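Local coordinates for gamma-glutamyl phosphate reductase (Thermotoga maritima, PDB 1O20), which probably catalyses the NADPH-dependent reduction of L-glutamyl 5-phosphate to the corresponding semialdehyde, the second step of proline biosynthesis from glutamate, at residues N258-A269 against A378-G386. Sequence-based numbering, arbitrary orientation.
Sequences NAKTQRPGTCNA and ASTRFTDGG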
loop_
_atom_site.group_PDB
_atom_site.type_symbol
_atom_site.label_atom_id
_atom_site.label_comp_id
_atom_site.label_asym_id
_atom_site.label_seq_id
_atom_site.Cartn_x
_atom_site.Cartn_y
_atom_site.Cartn_z
ATOM N N ASN A 258 8.106 -6.386 -18.116
ATOM C CA ASN A 258 7.868 -6.765 -16.738
ATOM C C ASN A 258 7.004 -5.704 -16.080
ATOM O O ASN A 258 6.005 -6.028 -15.440
ATOM C CB ASN A 258 9.205 -6.948 -16.010
ATOM C CG ASN A 258 9.038 -7.319 -14.558
ATOM O OD1 ASN A 258 9.352 -6.525 -13.650
ATOM N ND2 ASN A 258 8.520 -8.508 -14.319
ATOM N N ALA A 259 7.379 -4.437 -16.282
ATOM C CA ALA A 259 6.725 -3.338 -15.604
ATOM C C ALA A 259 5.259 -3.179 -16.036
ATOM O O ALA A 259 4.425 -2.801 -15.230
ATOM C CB ALA A 259 7.492 -2.025 -15.821
ATOM N N LYS A 260 4.995 -3.473 -17.306
ATOM C CA LYS A 260 3.685 -3.323 -17.909
ATOM C C LYS A 260 2.799 -4.552 -17.760
ATOM O O LYS A 260 1.616 -4.419 -17.426
ATOM C CB LYS A 260 3.816 -2.935 -19.371
ATOM C CG LYS A 260 2.481 -2.723 -20.147
ATOM C CD LYS A 260 1.704 -1.433 -19.791
ATOM C CE LYS A 260 0.689 -1.634 -18.660
ATOM N NZ LYS A 260 -0.009 -0.343 -18.317
ATOM N N THR A 261 3.353 -5.749 -17.987
ATOM C CA THR A 261 2.518 -6.941 -18.181
ATOM C C THR A 261 2.538 -7.923 -17.035
ATOM O O THR A 261 1.767 -8.873 -17.061
ATOM C CB THR A 261 2.929 -7.726 -19.464
ATOM O OG1 THR A 261 4.210 -8.360 -19.258
ATOM C CG2 THR A 261 3.118 -6.761 -20.653
ATOM N N GLN A 262 3.403 -7.765 -16.051
ATOM C CA GLN A 262 3.467 -8.794 -15.021
ATOM C C GLN A 262 2.150 -8.777 -14.199
ATOM O O GLN A 262 1.590 -9.827 -13.912
ATOM C CB GLN A 262 4.700 -8.645 -14.095
ATOM C CG GLN A 262 4.810 -9.803 -13.077
ATOM C CD GLN A 262 6.086 -9.769 -12.234
ATOM O OE1 GLN A 262 6.354 -8.797 -11.514
ATOM N NE2 GLN A 262 6.868 -10.828 -12.326
ATOM N N ARG A 263 1.691 -7.580 -13.841
ATOM C CA ARG A 263 0.463 -7.370 -13.079
ATOM C C ARG A 263 -0.140 -6.028 -13.490
ATOM O O ARG A 263 -0.060 -5.065 -12.746
ATOM C CB ARG A 263 0.753 -7.327 -11.571
ATOM C CG ARG A 263 1.049 -8.671 -10.965
ATOM C CD ARG A 263 -0.204 -9.537 -10.774
ATOM N NE ARG A 263 0.120 -10.776 -10.078
ATOM C CZ ARG A 263 0.746 -11.806 -10.624
ATOM N NH1 ARG A 263 1.139 -11.756 -11.899
ATOM N NH2 ARG A 263 0.987 -12.900 -9.895
ATOM N N PRO A 264 -0.720 -5.956 -14.674
ATOM C CA PRO A 264 -1.260 -4.683 -15.184
ATOM C C PRO A 264 -2.359 -4.035 -14.315
ATOM O O PRO A 264 -2.512 -2.808 -14.384
ATOM C CB PRO A 264 -1.813 -5.041 -16.560
ATOM C CG PRO A 264 -1.603 -6.562 -16.749
ATOM C CD PRO A 264 -0.898 -7.095 -15.601
ATOM N N GLY A 265 -3.083 -4.847 -13.529
ATOM C CA GLY A 265 -4.143 -4.392 -12.634
ATOM C C GLY A 265 -3.719 -3.731 -11.306
ATOM O O GLY A 265 -4.563 -3.214 -10.591
ATOM N N THR A 266 -2.432 -3.730 -10.978
ATOM C CA THR A 266 -1.963 -3.107 -9.730
ATOM C C THR A 266 -1.149 -1.807 -10.018
ATOM O O THR A 266 -0.612 -1.588 -11.104
ATOM C CB THR A 266 -1.223 -4.163 -8.853
ATOM O OG1 THR A 266 -1.002 -3.638 -7.518
ATOM C CG2 THR A 266 0.155 -4.450 -9.380
ATOM N N CYS A 267 -1.106 -0.885 -9.074
ATOM C CA CYS A 267 -0.834 0.484 -9.512
ATOM C C CYS A 267 0.650 0.829 -9.716
ATOM O O CYS A 267 0.952 1.933 -10.207
ATOM C CB CYS A 267 -1.517 1.470 -8.581
ATOM S SG CYS A 267 -0.878 1.226 -6.969
ATOM N N ASN A 268 1.573 -0.092 -9.398
ATOM C CA ASN A 268 2.996 0.121 -9.710
ATOM C C ASN A 268 3.351 -0.363 -11.161
ATOM O O ASN A 268 4.496 -0.316 -11.578
ATOM C CB ASN A 268 3.898 -0.499 -8.608
ATOM C CG ASN A 268 3.798 -2.016 -8.537
ATOM O OD1 ASN A 268 3.326 -2.679 -9.496
ATOM N ND2 ASN A 268 4.209 -2.584 -7.400
ATOM N N ALA A 269 2.354 -0.833 -11.899
ATOM C CA ALA A 269 2.472 -1.119 -13.324
ATOM C C ALA A 269 2.864 0.156 -14.070
ATOM O O ALA A 269 2.318 1.230 -13.825
ATOM C CB ALA A 269 1.147 -1.629 -13.849
ATOM N N ALA A 378 15.736 -0.536 -13.647
ATOM C CA ALA A 378 14.927 -1.478 -12.867
ATOM C C ALA A 378 13.437 -1.244 -13.085
ATOM O O ALA A 378 13.002 -0.144 -13.349
ATOM C CB ALA A 378 15.307 -1.331 -11.385
ATOM N N SER A 379 12.669 -2.316 -12.989
ATOM C CA SER A 379 11.234 -2.309 -13.147
ATOM C C SER A 379 10.566 -1.553 -12.012
ATOM O O SER A 379 11.036 -1.602 -10.852
ATOM C CB SER A 379 10.721 -3.744 -13.175
ATOM O OG SER A 379 9.322 -3.811 -13.365
ATOM N N THR A 380 9.444 -0.895 -12.321
ATOM C CA THR A 380 8.621 -0.229 -11.289
ATOM C C THR A 380 7.814 -1.243 -10.431
ATOM O O THR A 380 7.209 -0.868 -9.432
ATOM C CB THR A 380 7.642 0.772 -11.929
ATOM O OG1 THR A 380 6.915 0.152 -12.975
ATOM C CG2 THR A 380 8.344 1.941 -12.622
ATOM N N ARG A 381 7.786 -2.509 -10.853
ATOM C CA ARG A 381 7.137 -3.580 -10.110
ATOM C C ARG A 381 7.711 -3.803 -8.735
ATOM O O ARG A 381 7.117 -4.502 -7.910
ATOM C CB ARG A 381 7.260 -4.891 -10.882
ATOM C CG ARG A 381 6.346 -4.985 -12.088
ATOM C CD ARG A 381 4.910 -5.308 -11.721
ATOM N NE ARG A 381 4.805 -6.569 -11.018
ATOM C CZ ARG A 381 4.035 -6.808 -9.954
ATOM N NH1 ARG A 381 3.254 -5.869 -9.439
ATOM N NH2 ARG A 381 4.057 -8.015 -9.400
ATOM N N PHE A 382 8.885 -3.270 -8.479
ATOM C CA PHE A 382 9.518 -3.505 -7.212
ATOM C C PHE A 382 8.911 -2.667 -6.107
ATOM O O PHE A 382 9.239 -2.904 -4.958
ATOM C CB PHE A 382 11.015 -3.237 -7.296
ATOM C CG PHE A 382 11.777 -4.258 -8.113
ATOM C CD1 PHE A 382 11.767 -5.597 -7.771
ATOM C CD2 PHE A 382 12.541 -3.863 -9.202
ATOM C CE1 PHE A 382 12.492 -6.528 -8.526
ATOM C CE2 PHE A 382 13.237 -4.752 -9.928
ATOM C CZ PHE A 382 13.212 -6.113 -9.605
ATOM N N THR A 383 8.050 -1.693 -6.423
ATOM C CA THR A 383 7.520 -0.800 -5.397
ATOM C C THR A 383 6.447 -1.573 -4.607
ATOM O O THR A 383 5.288 -1.664 -5.038
ATOM C CB THR A 383 6.912 0.451 -5.977
ATOM O OG1 THR A 383 7.903 1.177 -6.720
ATOM C CG2 THR A 383 6.499 1.411 -4.795
ATOM N N ASP A 384 6.887 -2.146 -3.483
ATOM C CA ASP A 384 6.143 -3.172 -2.776
ATOM C C ASP A 384 6.901 -3.570 -1.513
ATOM O O ASP A 384 8.127 -3.714 -1.519
ATOM C CB ASP A 384 5.977 -4.377 -3.714
ATOM C CG ASP A 384 5.515 -5.632 -2.991
ATOM O OD1 ASP A 384 6.380 -6.430 -2.532
ATOM O OD2 ASP A 384 4.302 -5.859 -2.811
ATOM N N GLY A 385 6.208 -3.734 -0.394
ATOM C CA GLY A 385 6.898 -3.907 0.886
ATOM C C GLY A 385 7.753 -5.176 0.953
ATOM O O GLY A 385 8.896 -5.172 1.443
ATOM N N GLY A 386 7.226 -6.271 0.416
ATOM C CA GLY A 386 7.960 -7.537 0.363
ATOM C C GLY A 386 9.265 -7.380 -0.400
ATOM O O GLY A 386 10.324 -7.794 0.065
#
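R381 reaches from the 378-386 loop into the bend of 258-269, where two side-chain amides meet the edge of its guanidinium. An arginine suits this place because its several N-H groups can serve both. R381 NE gives Q262 OE1 a nearly straight bond (2.8 Å, 165°) in the plane of both groups, although the amide stands almost perpendicular to the guanidinium; NH2 adds a weak bond to the same oxygen, which the extended glutamine chain carries to this edge. R381 NH1 donates to N268 OD1 at 3.2 Å, on a lone pair but somewhat off the guanidinium plane. Bends at chi2 (-78°) and chi3 (-59°) fold the arginine between these acceptors, and R263 CG lies over one face. With alanine in place of R381, Q262 OE1 and N268 OD1 would probably lose these donors and a gap open beneath R263. Asparagine works both ways: while OD1 accepts, N268 ND2 donates to T383 O (2.8 Å), and N268 O accepts from T380 OG1 (2.8 Å). On helix 249-261, N258 OD1 accepts from S379 OG (2.7 Å), a small hydroxyl that also accepts from R381 N in an ST turn. Compact A259 lets both hydroxyls approach, its CB lying 3.5 Å from S379 OG. In aldehyde dehydrogenases the loop after this helix carries the catalytic cysteine, and C267 is probably its counterpart; the contact ties that loop to the one after strand 373-376.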